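Long-range contacts in putative type VI secretion protein (Escherichia coli, PDB 6SKI), which probably hydrolyses phospholipids as a toxic effector that is loaded onto the VgrG spike of the type VI secretion system: residues N71-E79 / K517-P525; G375-V386 / Q398-R409. All blocks are in the same frame, centred on the assembly; numbering follows the deposited sequence.

In the fold
Helix 72-85 ties the two contacts together, and their centres lie about 17 Å apart. In contact 1 one side of this helix rests on strand 521-523. Another side, with Asp74 and Ser77, reaches Gln400 on strand 398-409, the middle strand of a three-stranded antiparallel sheet. Both contacts are partly buried and lie away from the centre of the chain, and along the sequence contact 2 is nested inside the loop closed by contact 1. Their chemistry differs with their place: contact 1 joins distant elements mainly through side chains, an aromatic ring with polar groups around it, whereas contact 2 is a sheet pairing made by the backbone, with side chains packing on both faces.

Contact 1. Residues N71-E79 / K517-P525; sequences NQKDAQSCE and KGNKAFVFP
Phe522 packs against the first turns of helix 72-85, at Ala75, in a helix-on-strand packing. Its strand, 521-523, pairs antiparallel with strand 495-497, and Ser496 of that strand also touches the Phe522 side chain. The tight part is here: one face of the ring meets the helix backbone, with the carbonyl carbon of Ala75 over its centre and Gln76 N nearer the rim. Ala75 CB comes within 3.4 Å of Phe522 CD1, and a small side chain fits a place where the helix backbone itself covers the ring. With CG beside the backbone N (chi1 -74°), the Phe522 ring stands up from the strand toward the helix. Glu79 comes at the ring edge, its CD in the ring plane, with the carboxylate turned 69° from that plane; its OE1 is 3.7 Å from Phe522 CE2.

The solvent side is formed by the exposed Gln72 and the partly exposed Lys520. Lys520 reaches inward, crossing Glu79 at about a right angle, and its NZ forms a salt bridge with Glu79 OE2 at 2.9 Å. This pairing probably stabilises the charge of a buried carboxylate, which has Lys83 as a weak second partner. At the start of the helix, Gln72 bends at chi2, and its NE2 donates to Lys520 O at 2.9 Å, almost in line with the C=O bond and with that oxygen close to the amide plane.

Contact 2. Residues G375-V386 / Q398-R409; sequences GKLTTKIRSIGV and QKQVGAAVFFER
Gly402 O accepts from Arg382 N at 2.8 Å, among the shortest bonds between strands 376-386 and 398-409, and nearly straight at 172°. Gly402 N returns the bond to Arg382 O, making a hydrogen-bonded pair of an antiparallel sheet. Such pairs recur at every second residue from Lys376 with Glu408 to Ile384 with Gln400, while strand 328-341 binds the other edge of 398-409.

On the face toward helix 72-85, Arg382 stands opposite a glycine; its long chain extends to a salt bridge between NE and Glu84, and Ile384 CG2 lies over one face of its guanidinium. Ile384 and Gln400 run side by side, CG1 of Ile384 3.7 Å from CB of Gln400. Lys380 leans diagonally onto Phe406, its CG 3.5 Å from Phe406 CB, using its aliphatic part as a hydrophobic group. Beyond it, Glu408 OE1 lies 4.1 Å from both Lys376 NZ and Lys380 NZ, too far for salt bridges.

The other face carries Leu377, Ile381, Val401, Val405 and Phe407; Thr379 and Ile381 touch helix 350-362, and Leu377 and Phe407 touch Leu372. Leu377 CG is turned away from its backbone N (chi1 -169°), and CD1 reaches Val405 CG1 at 3.7 Å. At Gly375, next to Lys376, the Phe407 ring closes in, CE1 to Gly375 CA 3.6 Å.

Backbone bonds thus fix the register, apolar contacts add to the hold, and the lysines probably lend Glu408 only diffuse electrostatic support.

Contact 1. Residues N71-E79 / K517-P525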
ATOM      1  N   ASN A  71      11.127  20.148  24.722  1.00 58.54           N
ATOM      2  CA  ASN A  71      10.027  20.718  25.484  1.00 58.54           C
ATOM      3  C   ASN A  71       9.113  21.539  24.574  1.00 58.54           C
ATOM      4  O   ASN A  71       9.463  21.879  23.442  1.00 58.54           O
ATOM      5  CB  ASN A  71      10.574  21.531  26.664  1.00 58.54           C
ATOM      6  CG  ASN A  71      11.157  22.875  26.256  1.00 58.54           C
ATOM      7  OD1 ASN A  71      10.511  23.686  25.600  1.00 58.54           O
ATOM      8  ND2 ASN A  71      12.397  23.112  26.655  1.00 58.54           N
ATOM      9  N   GLN A  72       7.918  21.851  25.082  1.00 58.51           N
ATOM     10  CA  GLN A  72       6.903  22.494  24.251  1.00 58.51           C
ATOM     11  C   GLN A  72       7.337  23.882  23.796  1.00 58.51           C
ATOM     12  O   GLN A  72       6.999  24.310  22.686  1.00 58.51           O
ATOM     13  CB  GLN A  72       5.574  22.570  25.000  1.00 58.51           C
ATOM     14  CG  GLN A  72       4.781  21.286  24.951  1.00 58.51           C
ATOM     15  CD  GLN A  72       3.834  21.245  23.772  1.00 58.51           C
ATOM     16  OE1 GLN A  72       3.775  20.256  23.042  1.00 58.51           O
ATOM     17  NE2 GLN A  72       3.089  22.323  23.577  1.00 58.51           N
ATOM     18  N   LYS A  73       8.078  24.602  24.636  1.00 59.87           N
ATOM     19  CA  LYS A  73       8.642  25.874  24.199  1.00 59.87           C
ATOM     20  C   LYS A  73       9.635  25.663  23.066  1.00 59.87           C
ATOM     21  O   LYS A  73       9.598  26.375  22.055  1.00 59.87           O
ATOM     22  CB  LYS A  73       9.311  26.579  25.377  1.00 59.87           C
ATOM     23  CG  LYS A  73       8.560  27.784  25.904  1.00 59.87           C
ATOM     24  CD  LYS A  73       9.485  28.703  26.691  1.00 59.87           C
ATOM     25  CE  LYS A  73      10.756  29.027  25.915  1.00 59.87           C
ATOM     26  NZ  LYS A  73      10.474  29.562  24.554  1.00 59.87           N
ATOM     27  N   ASP A  74      10.513  24.670  23.209  1.00 59.49           N
ATOM     28  CA  ASP A  74      11.472  24.366  22.153  1.00 59.49           C
ATOM     29  C   ASP A  74      10.774  23.839  20.908  1.00 59.49           C
ATOM     30  O   ASP A  74      11.220  24.096  19.788  1.00 59.49           O
ATOM     31  CB  ASP A  74      12.504  23.362  22.660  1.00 59.49           C
ATOM     32  CG  ASP A  74      13.638  24.026  23.413  1.00 59.49           C
ATOM     33  OD1 ASP A  74      13.702  25.272  23.422  1.00 59.49           O
ATOM     34  OD2 ASP A  74      14.467  23.300  23.999  1.00 59.49           O
ATOM     35  N   ALA A  75       9.679  23.103  21.079  1.00 57.71           N
ATOM     36  CA  ALA A  75       8.940  22.610  19.923  1.00 57.71           C
ATOM     37  C   ALA A  75       8.277  23.751  19.161  1.00 57.71           C
ATOM     38  O   ALA A  75       8.294  23.777  17.923  1.00 57.71           O
ATOM     39  CB  ALA A  75       7.906  21.582  20.369  1.00 57.71           C
ATOM     40  N   GLN A  76       7.698  24.714  19.881  1.00 58.46           N
ATOM     41  CA  GLN A  76       7.129  25.868  19.199  1.00 58.46           C
ATOM     42  C   GLN A  76       8.216  26.716  18.556  1.00 58.46           C
ATOM     43  O   GLN A  76       7.995  27.300  17.490  1.00 58.46           O
ATOM     44  CB  GLN A  76       6.299  26.702  20.171  1.00 58.46           C
ATOM     45  CG  GLN A  76       5.675  27.924  19.533  1.00 58.46           C
ATOM     46  CD  GLN A  76       4.549  27.564  18.591  1.00 58.46           C
ATOM     47  OE1 GLN A  76       4.600  27.862  17.400  1.00 58.46           O
ATOM     48  NE2 GLN A  76       3.521  26.918  19.123  1.00 58.46           N
ATOM     49  N   SER A  77       9.403  26.761  19.160  1.00 59.05           N
ATOM     50  CA  SER A  77      10.513  27.455  18.523  1.00 59.05           C
ATOM     51  C   SER A  77      10.981  26.734  17.268  1.00 59.05           C
ATOM     52  O   SER A  77      11.373  27.388  16.300  1.00 59.05           O
ATOM     53  CB  SER A  77      11.674  27.612  19.504  1.00 59.05           C
ATOM     54  OG  SER A  77      11.244  28.197  20.718  1.00 59.05           O
ATOM     55  N   CYS A  78      10.934  25.401  17.259  1.00 58.41           N
ATOM     56  CA  CYS A  78      11.248  24.652  16.045  1.00 58.41           C
ATOM     57  C   CYS A  78      10.244  24.955  14.943  1.00 58.41           C
ATOM     58  O   CYS A  78      10.623  25.153  13.781  1.00 58.41           O
ATOM     59  CB  CYS A  78      11.261  23.152  16.340  1.00 58.41           C
ATOM     60  SG  CYS A  78      12.635  22.565  17.345  1.00 58.41           S
ATOM     61  N   GLU A  79       8.957  24.988  15.294  1.00 59.30           N
ATOM     62  CA  GLU A  79       7.935  25.336  14.311  1.00 59.30           C
ATOM     63  C   GLU A  79       8.151  26.740  13.764  1.00 59.30           C
ATOM     64  O   GLU A  79       8.049  26.964  12.551  1.00 59.30           O
ATOM     65  CB  GLU A  79       6.545  25.215  14.929  1.00 59.30           C
ATOM     66  CG  GLU A  79       5.428  25.599  13.979  1.00 59.30           C
ATOM     67  CD  GLU A  79       4.127  24.898  14.291  1.00 59.30           C
ATOM     68  OE1 GLU A  79       3.943  23.751  13.832  1.00 59.30           O
ATOM     69  OE2 GLU A  79       3.285  25.493  14.992  1.00 59.30           O
ATOM     70  N   LYS A 517      -8.387  21.268  23.022  1.00 65.01           N
ATOM     71  CA  LYS A 517      -8.303  22.124  24.195  1.00 65.01           C
ATOM     72  C   LYS A 517      -7.506  23.395  23.934  1.00 65.01           C
ATOM     73  O   LYS A 517      -7.167  24.107  24.884  1.00 65.01           O
ATOM     74  CB  LYS A 517      -7.688  21.355  25.365  1.00 65.01           C
ATOM     75  CG  LYS A 517      -8.529  20.189  25.853  1.00 65.01           C
ATOM     76  CD  LYS A 517      -9.648  20.654  26.766  1.00 65.01           C
ATOM     77  CE  LYS A 517     -10.923  19.871  26.515  1.00 65.01           C
ATOM     78  NZ  LYS A 517     -12.023  20.307  27.413  1.00 65.01           N
ATOM     79  N   GLY A 518      -7.192  23.689  22.676  1.00 65.12           N
ATOM     80  CA  GLY A 518      -6.435  24.869  22.327  1.00 65.12           C
ATOM     81  C   GLY A 518      -4.932  24.713  22.387  1.00 65.12           C
ATOM     82  O   GLY A 518      -4.214  25.627  21.962  1.00 65.12           O
ATOM     83  N   ASN A 519      -4.433  23.592  22.895  1.00 62.80           N
ATOM     84  CA  ASN A 519      -3.001  23.346  22.924  1.00 62.80           C
ATOM     85  C   ASN A 519      -2.537  22.773  21.590  1.00 62.80           C
ATOM     86  O   ASN A 519      -3.337  22.387  20.736  1.00 62.80           O
ATOM     87  CB  ASN A 519      -2.639  22.379  24.046  1.00 62.80           C
ATOM     88  CG  ASN A 519      -3.023  20.951  23.725  1.00 62.80           C
ATOM     89  OD1 ASN A 519      -4.044  20.705  23.087  1.00 62.80           O
ATOM     90  ND2 ASN A 519      -2.200  20.003  24.153  1.00 62.80           N
ATOM     91  N   LYS A 520      -1.220  22.718  21.421  1.00 59.36           N
ATOM     92  CA  LYS A 520      -0.608  22.082  20.267  1.00 59.36           C
ATOM     93  C   LYS A 520       0.369  21.018  20.741  1.00 59.36           C
ATOM     94  O   LYS A 520       1.234  21.292  21.578  1.00 59.36           O
ATOM     95  CB  LYS A 520       0.100  23.108  19.382  1.00 59.36           C
ATOM     96  CG  LYS A 520      -0.727  23.544  18.186  1.00 59.36           C
ATOM     97  CD  LYS A 520       0.093  24.353  17.200  1.00 59.36           C
ATOM     98  CE  LYS A 520       0.817  25.489  17.890  1.00 59.36           C
ATOM     99  NZ  LYS A 520       1.397  26.441  16.907  1.00 59.36           N
ATOM    100  N   ALA A 521       0.224  19.812  20.208  1.00 56.32           N
ATOM    101  CA  ALA A 521       1.140  18.713  20.452  1.00 56.32           C
ATOM    102  C   ALA A 521       2.021  18.541  19.226  1.00 56.32           C
ATOM    103  O   ALA A 521       1.533  18.571  18.094  1.00 56.32           O
ATOM    104  CB  ALA A 521       0.388  17.414  20.747  1.00 56.32           C
ATOM    105  N   PHE A 522       3.314  18.347  19.455  1.00 54.80           N
ATOM    106  CA  PHE A 522       4.320  18.442  18.408  1.00 54.80           C
ATOM    107  C   PHE A 522       4.955  17.083  18.160  1.00 54.80           C
ATOM    108  O   PHE A 522       5.345  16.392  19.105  1.00 54.80           O
ATOM    109  CB  PHE A 522       5.379  19.472  18.786  1.00 54.80           C
ATOM    110  CG  PHE A 522       4.901  20.887  18.676  1.00 54.80           C
ATOM    111  CD1 PHE A 522       4.516  21.589  19.801  1.00 54.80           C
ATOM    112  CD2 PHE A 522       4.838  21.515  17.448  1.00 54.80           C
ATOM    113  CE1 PHE A 522       4.074  22.886  19.702  1.00 54.80           C
ATOM    114  CE2 PHE A 522       4.398  22.813  17.346  1.00 54.80           C
ATOM    115  CZ  PHE A 522       4.016  23.498  18.474  1.00 54.80           C
ATOM    116  N   VAL A 523       5.051  16.712  16.889  1.00 50.70           N
ATOM    117  CA  VAL A 523       5.614  15.441  16.459  1.00 50.70           C
ATOM    118  C   VAL A 523       6.653  15.715  15.383  1.00 50.70           C
ATOM    119  O   VAL A 523       6.538  16.688  14.631  1.00 50.70           O
ATOM    120  CB  VAL A 523       4.520  14.489  15.933  1.00 50.70           C
ATOM    121  CG1 VAL A 523       3.804  15.111  14.751  1.00 50.70           C
ATOM    122  CG2 VAL A 523       5.098  13.139  15.563  1.00 50.70           C
ATOM    123  N   PHE A 524       7.681  14.883  15.332  1.00 49.22           N
ATOM    124  CA  PHE A 524       8.537  14.840  14.158  1.00 49.22           C
ATOM    125  C   PHE A 524       8.101  13.648  13.315  1.00 49.22           C
ATOM    126  O   PHE A 524       8.580  12.529  13.528  1.00 49.22           O
ATOM    127  CB  PHE A 524      10.006  14.732  14.557  1.00 49.22           C
ATOM    128  CG  PHE A 524      10.500  15.905  15.347  1.00 49.22           C
ATOM    129  CD1 PHE A 524      10.839  17.087  14.718  1.00 49.22           C
ATOM    130  CD2 PHE A 524      10.610  15.831  16.722  1.00 49.22           C
ATOM    131  CE1 PHE A 524      11.289  18.165  15.444  1.00 49.22           C
ATOM    132  CE2 PHE A 524      11.058  16.907  17.450  1.00 49.22           C
ATOM    133  CZ  PHE A 524      11.397  18.075  16.810  1.00 49.22           C
ATOM    134  N   PRO A 525       7.194  13.848  12.354  1.00 47.98           N
ATOM    135  CA  PRO A 525       6.587  12.694  11.679  1.00 47.98           C
ATOM    136  C   PRO A 525       7.558  11.930  10.808  1.00 47.98           C
ATOM    137  O   PRO A 525       7.443  10.704  10.695  1.00 47.98           O
ATOM    138  CB  PRO A 525       5.475  13.337  10.837  1.00 47.98           C
ATOM    139  CG  PRO A 525       5.266  14.681  11.453  1.00 47.98           C
ATOM    140  CD  PRO A 525       6.634  15.106  11.848  1.00 47.98           C
TER

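Contact 2. Residues G375-V386 / Q398-R409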
ATOM      1  N   GLY A 375      21.335  19.571  -3.826  1.00 52.02           N
ATOM      2  CA  GLY A 375      20.738  20.666  -3.095  1.00 52.02           C
ATOM      3  C   GLY A 375      21.820  21.312  -2.262  1.00 52.02           C
ATOM      4  O   GLY A 375      22.971  20.871  -2.261  1.00 52.02           O
ATOM      5  N   LYS A 376      21.453  22.374  -1.555  1.00 53.93           N
ATOM      6  CA  LYS A 376      22.392  23.092  -0.705  1.00 53.93           C
ATOM      7  C   LYS A 376      22.168  22.689   0.748  1.00 53.93           C
ATOM      8  O   LYS A 376      21.038  22.736   1.249  1.00 53.93           O
ATOM      9  CB  LYS A 376      22.265  24.604  -0.899  1.00 53.93           C
ATOM     10  CG  LYS A 376      20.917  25.204  -0.545  1.00 53.93           C
ATOM     11  CD  LYS A 376      20.954  26.722  -0.613  1.00 53.93           C
ATOM     12  CE  LYS A 376      22.150  27.281   0.138  1.00 53.93           C
ATOM     13  NZ  LYS A 376      21.795  28.484   0.939  1.00 53.93           N
ATOM     14  N   LEU A 377      23.242  22.254   1.401  1.00 54.06           N
ATOM     15  CA  LEU A 377      23.228  21.877   2.809  1.00 54.06           C
ATOM     16  C   LEU A 377      23.914  22.973   3.614  1.00 54.06           C
ATOM     17  O   LEU A 377      25.076  23.303   3.357  1.00 54.06           O
ATOM     18  CB  LEU A 377      23.924  20.534   3.018  1.00 54.06           C
ATOM     19  CG  LEU A 377      23.760  19.887   4.390  1.00 54.06           C
ATOM     20  CD1 LEU A 377      22.317  19.499   4.617  1.00 54.06           C
ATOM     21  CD2 LEU A 377      24.665  18.680   4.515  1.00 54.06           C
ATOM     22  N   THR A 378      23.198  23.529   4.586  1.00 55.16           N
ATOM     23  CA  THR A 378      23.665  24.679   5.339  1.00 55.16           C
ATOM     24  C   THR A 378      23.317  24.453   6.804  1.00 55.16           C
ATOM     25  O   THR A 378      22.529  23.571   7.134  1.00 55.16           O
ATOM     26  CB  THR A 378      23.023  25.969   4.797  1.00 55.16           C
ATOM     27  OG1 THR A 378      23.251  26.048   3.386  1.00 55.16           O
ATOM     28  CG2 THR A 378      23.625  27.209   5.436  1.00 55.16           C
ATOM     29  N   THR A 379      23.941  25.222   7.690  1.00 56.97           N
ATOM     30  CA  THR A 379      23.469  25.356   9.062  1.00 56.97           C
ATOM     31  C   THR A 379      22.739  26.685   9.176  1.00 56.97           C
ATOM     32  O   THR A 379      23.319  27.742   8.909  1.00 56.97           O
ATOM     33  CB  THR A 379      24.608  25.286  10.078  1.00 56.97           C
ATOM     34  OG1 THR A 379      25.174  26.589  10.243  1.00 56.97           O
ATOM     35  CG2 THR A 379      25.676  24.323   9.629  1.00 56.97           C
ATOM     36  N   LYS A 380      21.474  26.626   9.564  1.00 56.13           N
ATOM     37  CA  LYS A 380      20.630  27.803   9.671  1.00 56.13           C
ATOM     38  C   LYS A 380      20.525  28.222  11.127  1.00 56.13           C
ATOM     39  O   LYS A 380      20.324  27.378  12.013  1.00 56.13           O
ATOM     40  CB  LYS A 380      19.245  27.537   9.086  1.00 56.13           C
ATOM     41  CG  LYS A 380      19.258  27.370   7.584  1.00 56.13           C
ATOM     42  CD  LYS A 380      18.738  28.600   6.882  1.00 56.13           C
ATOM     43  CE  LYS A 380      18.844  28.453   5.381  1.00 56.13           C
ATOM     44  NZ  LYS A 380      19.370  29.687   4.741  1.00 56.13           N
ATOM     45  N   ILE A 381      20.673  29.523  11.362  1.00 59.05           N
ATOM     46  CA  ILE A 381      20.679  30.112  12.693  1.00 59.05           C
ATOM     47  C   ILE A 381      19.458  31.008  12.833  1.00 59.05           C
ATOM     48  O   ILE A 381      19.151  31.800  11.934  1.00 59.05           O
ATOM     49  CB  ILE A 381      21.965  30.915  12.951  1.00 59.05           C
ATOM     50  CG1 ILE A 381      23.197  30.092  12.593  1.00 59.05           C
ATOM     51  CG2 ILE A 381      22.033  31.351  14.400  1.00 59.05           C
ATOM     52  CD1 ILE A 381      24.482  30.864  12.725  1.00 59.05           C
ATOM     53  N   ARG A 382      18.766  30.875  13.955  1.00 59.58           N
ATOM     54  CA  ARG A 382      17.684  31.758  14.355  1.00 59.58           C
ATOM     55  C   ARG A 382      18.117  32.483  15.619  1.00 59.58           C
ATOM     56  O   ARG A 382      18.656  31.861  16.535  1.00 59.58           O
ATOM     57  CB  ARG A 382      16.407  30.962  14.613  1.00 59.58           C
ATOM     58  CG  ARG A 382      15.174  31.794  14.850  1.00 59.58           C
ATOM     59  CD  ARG A 382      13.940  30.927  14.764  1.00 59.58           C
ATOM     60  NE  ARG A 382      12.776  31.551  15.381  1.00 59.58           N
ATOM     61  CZ  ARG A 382      12.387  31.320  16.627  1.00 59.58           C
ATOM     62  NH1 ARG A 382      13.074  30.485  17.391  1.00 59.58           N
ATOM     63  NH2 ARG A 382      11.313  31.924  17.112  1.00 59.58           N
ATOM     64  N   SER A 383      17.910  33.794  15.663  1.00 64.01           N
ATOM     65  CA  SER A 383      18.180  34.575  16.862  1.00 64.01           C
ATOM     66  C   SER A 383      16.980  35.462  17.146  1.00 64.01           C
ATOM     67  O   SER A 383      16.616  36.301  16.317  1.00 64.01           O
ATOM     68  CB  SER A 383      19.446  35.414  16.702  1.00 64.01           C
ATOM     69  OG  SER A 383      19.475  36.054  15.439  1.00 64.01           O
ATOM     70  N   ILE A 384      16.365  35.274  18.309  1.00 65.07           N
ATOM     71  CA  ILE A 384      15.292  36.147  18.762  1.00 65.07           C
ATOM     72  C   ILE A 384      15.694  36.750  20.101  1.00 65.07           C
ATOM     73  O   ILE A 384      16.640  36.309  20.745  1.00 65.07           O
ATOM     74  CB  ILE A 384      13.939  35.418  18.866  1.00 65.07           C
ATOM     75  CG1 ILE A 384      14.055  34.189  19.764  1.00 65.07           C
ATOM     76  CG2 ILE A 384      13.441  35.023  17.492  1.00 65.07           C
ATOM     77  CD1 ILE A 384      12.730  33.716  20.304  1.00 65.07           C
ATOM     78  N   GLY A 385      14.964  37.784  20.508  1.00 67.88           N
ATOM     79  CA  GLY A 385      15.194  38.375  21.809  1.00 67.88           C
ATOM     80  C   GLY A 385      14.448  37.632  22.900  1.00 67.88           C
ATOM     81  O   GLY A 385      13.384  37.059  22.681  1.00 67.88           O
ATOM     82  N   VAL A 386      15.020  37.640  24.101  1.00 69.48           N
ATOM     83  CA  VAL A 386      14.436  36.963  25.251  1.00 69.48           C
ATOM     84  C   VAL A 386      14.044  38.029  26.260  1.00 69.48           C
ATOM     85  O   VAL A 386      14.898  38.793  26.727  1.00 69.48           O
ATOM     86  CB  VAL A 386      15.405  35.946  25.871  1.00 69.48           C
ATOM     87  CG1 VAL A 386      15.047  35.684  27.323  1.00 69.48           C
ATOM     88  CG2 VAL A 386      15.393  34.654  25.078  1.00 69.48           C
ATOM     89  N   GLN A 398      19.410  39.487  26.546  1.00 69.01           N
ATOM     90  CA  GLN A 398      19.524  38.069  26.249  1.00 69.01           C
ATOM     91  C   GLN A 398      18.829  37.729  24.938  1.00 69.01           C
ATOM     92  O   GLN A 398      17.821  38.334  24.564  1.00 69.01           O
ATOM     93  CB  GLN A 398      18.939  37.221  27.382  1.00 69.01           C
ATOM     94  CG  GLN A 398      19.810  37.188  28.623  1.00 69.01           C
ATOM     95  CD  GLN A 398      19.735  35.869  29.354  1.00 69.01           C
ATOM     96  OE1 GLN A 398      18.651  35.366  29.644  1.00 69.01           O
ATOM     97  NE2 GLN A 398      20.893  35.294  29.655  1.00 69.01           N
ATOM     98  N   LYS A 399      19.368  36.719  24.263  1.00 67.33           N
ATOM     99  CA  LYS A 399      18.834  36.252  22.995  1.00 67.33           C
ATOM    100  C   LYS A 399      18.698  34.740  23.049  1.00 67.33           C
ATOM    101  O   LYS A 399      19.506  34.056  23.678  1.00 67.33           O
ATOM    102  CB  LYS A 399      19.743  36.646  21.820  1.00 67.33           C
ATOM    103  CG  LYS A 399      21.003  35.797  21.717  1.00 67.33           C
ATOM    104  CD  LYS A 399      22.179  36.546  21.129  1.00 67.33           C
ATOM    105  CE  LYS A 399      21.839  37.180  19.800  1.00 67.33           C
ATOM    106  NZ  LYS A 399      23.063  37.695  19.129  1.00 67.33           N
ATOM    107  N   GLN A 400      17.671  34.222  22.395  1.00 64.89           N
ATOM    108  CA  GLN A 400      17.567  32.794  22.145  1.00 64.89           C
ATOM    109  C   GLN A 400      18.153  32.523  20.769  1.00 64.89           C
ATOM    110  O   GLN A 400      17.671  33.063  19.766  1.00 64.89           O
ATOM    111  CB  GLN A 400      16.123  32.303  22.222  1.00 64.89           C
ATOM    112  CG  GLN A 400      16.021  30.792  22.353  1.00 64.89           C
ATOM    113  CD  GLN A 400      14.647  30.263  22.024  1.00 64.89           C
ATOM    114  OE1 GLN A 400      13.948  30.808  21.171  1.00 64.89           O
ATOM    115  NE2 GLN A 400      14.249  29.192  22.696  1.00 64.89           N
ATOM    116  N   VAL A 401      19.202  31.708  20.731  1.00 63.01           N
ATOM    117  CA  VAL A 401      19.869  31.311  19.501  1.00 63.01           C
ATOM    118  C   VAL A 401      19.575  29.836  19.276  1.00 63.01           C
ATOM    119  O   VAL A 401      19.862  28.997  20.138  1.00 63.01           O
ATOM    120  CB  VAL A 401      21.381  31.566  19.564  1.00 63.01           C
ATOM    121  CG1 VAL A 401      22.096  30.768  18.491  1.00 63.01           C
ATOM    122  CG2 VAL A 401      21.673  33.040  19.413  1.00 63.01           C
ATOM    123  N   GLY A 402      18.982  29.532  18.137  1.00 59.18           N
ATOM    124  CA  GLY A 402      18.751  28.160  17.722  1.00 59.18           C
ATOM    125  C   GLY A 402      19.514  27.875  16.446  1.00 59.18           C
ATOM    126  O   GLY A 402      19.689  28.757  15.610  1.00 59.18           O
ATOM    127  N   ALA A 403      19.983  26.647  16.315  1.00 57.58           N
ATOM    128  CA  ALA A 403      20.703  26.222  15.128  1.00 57.58           C
ATOM    129  C   ALA A 403      20.163  24.883  14.664  1.00 57.58           C
ATOM    130  O   ALA A 403      19.763  24.043  15.481  1.00 57.58           O
ATOM    131  CB  ALA A 403      22.206  26.123  15.387  1.00 57.58           C
ATOM    132  N   ALA A 404      20.120  24.705  13.347  1.00 54.65           N
ATOM    133  CA  ALA A 404      19.748  23.426  12.760  1.00 54.65           C
ATOM    134  C   ALA A 404      20.495  23.242  11.449  1.00 54.65           C
ATOM    135  O   ALA A 404      21.134  24.162  10.943  1.00 54.65           O
ATOM    136  CB  ALA A 404      18.238  23.328  12.539  1.00 54.65           C
ATOM    137  N   VAL A 405      20.434  22.030  10.911  1.00 52.90           N
ATOM    138  CA  VAL A 405      20.975  21.741   9.588  1.00 52.90           C
ATOM    139  C   VAL A 405      19.826  21.719   8.590  1.00 52.90           C
ATOM    140  O   VAL A 405      18.872  20.952   8.746  1.00 52.90           O
ATOM    141  CB  VAL A 405      21.745  20.415   9.574  1.00 52.90           C
ATOM    142  CG1 VAL A 405      22.400  20.208   8.227  1.00 52.90           C
ATOM    143  CG2 VAL A 405      22.778  20.410  10.665  1.00 52.90           C
ATOM    144  N   PHE A 406      19.917  22.558   7.567  1.00 52.00           N
ATOM    145  CA  PHE A 406      18.877  22.706   6.562  1.00 52.00           C
ATOM    146  C   PHE A 406      19.366  22.199   5.213  1.00 52.00           C
ATOM    147  O   PHE A 406      20.498  22.470   4.804  1.00 52.00           O
ATOM    148  CB  PHE A 406      18.453  24.167   6.434  1.00 52.00           C
ATOM    149  CG  PHE A 406      17.010  24.348   6.080  1.00 52.00           C
ATOM    150  CD1 PHE A 406      16.015  23.945   6.949  1.00 52.00           C
ATOM    151  CD2 PHE A 406      16.648  24.925   4.882  1.00 52.00           C
ATOM    152  CE1 PHE A 406      14.690  24.114   6.629  1.00 52.00           C
ATOM    153  CE2 PHE A 406      15.324  25.092   4.555  1.00 52.00           C
ATOM    154  CZ  PHE A 406      14.345  24.688   5.432  1.00 52.00           C
ATOM    155  N   PHE A 407      18.503  21.459   4.531  1.00 50.48           N
ATOM    156  CA  PHE A 407      18.728  21.016   3.167  1.00 50.48           C
ATOM    157  C   PHE A 407      17.680  21.662   2.276  1.00 50.48           C
ATOM    158  O   PHE A 407      16.480  21.561   2.552  1.00 50.48           O
ATOM    159  CB  PHE A 407      18.650  19.495   3.065  1.00 50.48           C
ATOM    160  CG  PHE A 407      18.972  18.961   1.704  1.00 50.48           C
ATOM    161  CD1 PHE A 407      20.209  19.184   1.136  1.00 50.48           C
ATOM    162  CD2 PHE A 407      18.035  18.237   0.994  1.00 50.48           C
ATOM    163  CE1 PHE A 407      20.504  18.694  -0.111  1.00 50.48           C
ATOM    164  CE2 PHE A 407      18.328  17.747  -0.254  1.00 50.48           C
ATOM    165  CZ  PHE A 407      19.564  17.975  -0.806  1.00 50.48           C
ATOM    166  N   GLU A 408      18.134  22.337   1.222  1.00 53.18           N
ATOM    167  CA  GLU A 408      17.246  22.984   0.266  1.00 53.18           C
ATOM    168  C   GLU A 408      17.480  22.384  -1.110  1.00 53.18           C
ATOM    169  O   GLU A 408      18.577  22.501  -1.663  1.00 53.18           O
ATOM    170  CB  GLU A 408      17.474  24.495   0.228  1.00 53.18           C
ATOM    171  CG  GLU A 408      17.064  25.225   1.485  1.00 53.18           C
ATOM    172  CD  GLU A 408      18.081  26.264   1.912  1.00 53.18           C
ATOM    173  OE1 GLU A 408      17.894  27.453   1.578  1.00 53.18           O
ATOM    174  OE2 GLU A 408      19.069  25.892   2.581  1.00 53.18           O
ATOM    175  N   ARG A 409      16.449  21.757  -1.659  1.00 49.64           N
ATOM    176  CA  ARG A 409      16.471  21.249  -3.020  1.00 49.64           C
ATOM    177  C   ARG A 409      15.138  21.587  -3.662  1.00 49.64           C
ATOM    178  O   ARG A 409      14.096  21.495  -3.013  1.00 49.64           O
ATOM    179  CB  ARG A 409      16.719  19.740  -3.063  1.00 49.64           C
ATOM    180  CG  ARG A 409      16.931  19.206  -4.461  1.00 49.64           C
ATOM    181  CD  ARG A 409      17.491  17.802  -4.442  1.00 49.64           C
ATOM    182  NE  ARG A 409      16.818  16.964  -3.462  1.00 49.64           N
ATOM    183  CZ  ARG A 409      16.750  15.641  -3.541  1.00 49.64           C
ATOM    184  NH1 ARG A 409      17.316  15.009  -4.557  1.00 49.64           N
ATOM    185  NH2 ARG A 409      16.115  14.954  -2.605  1.00 49.64           N
TER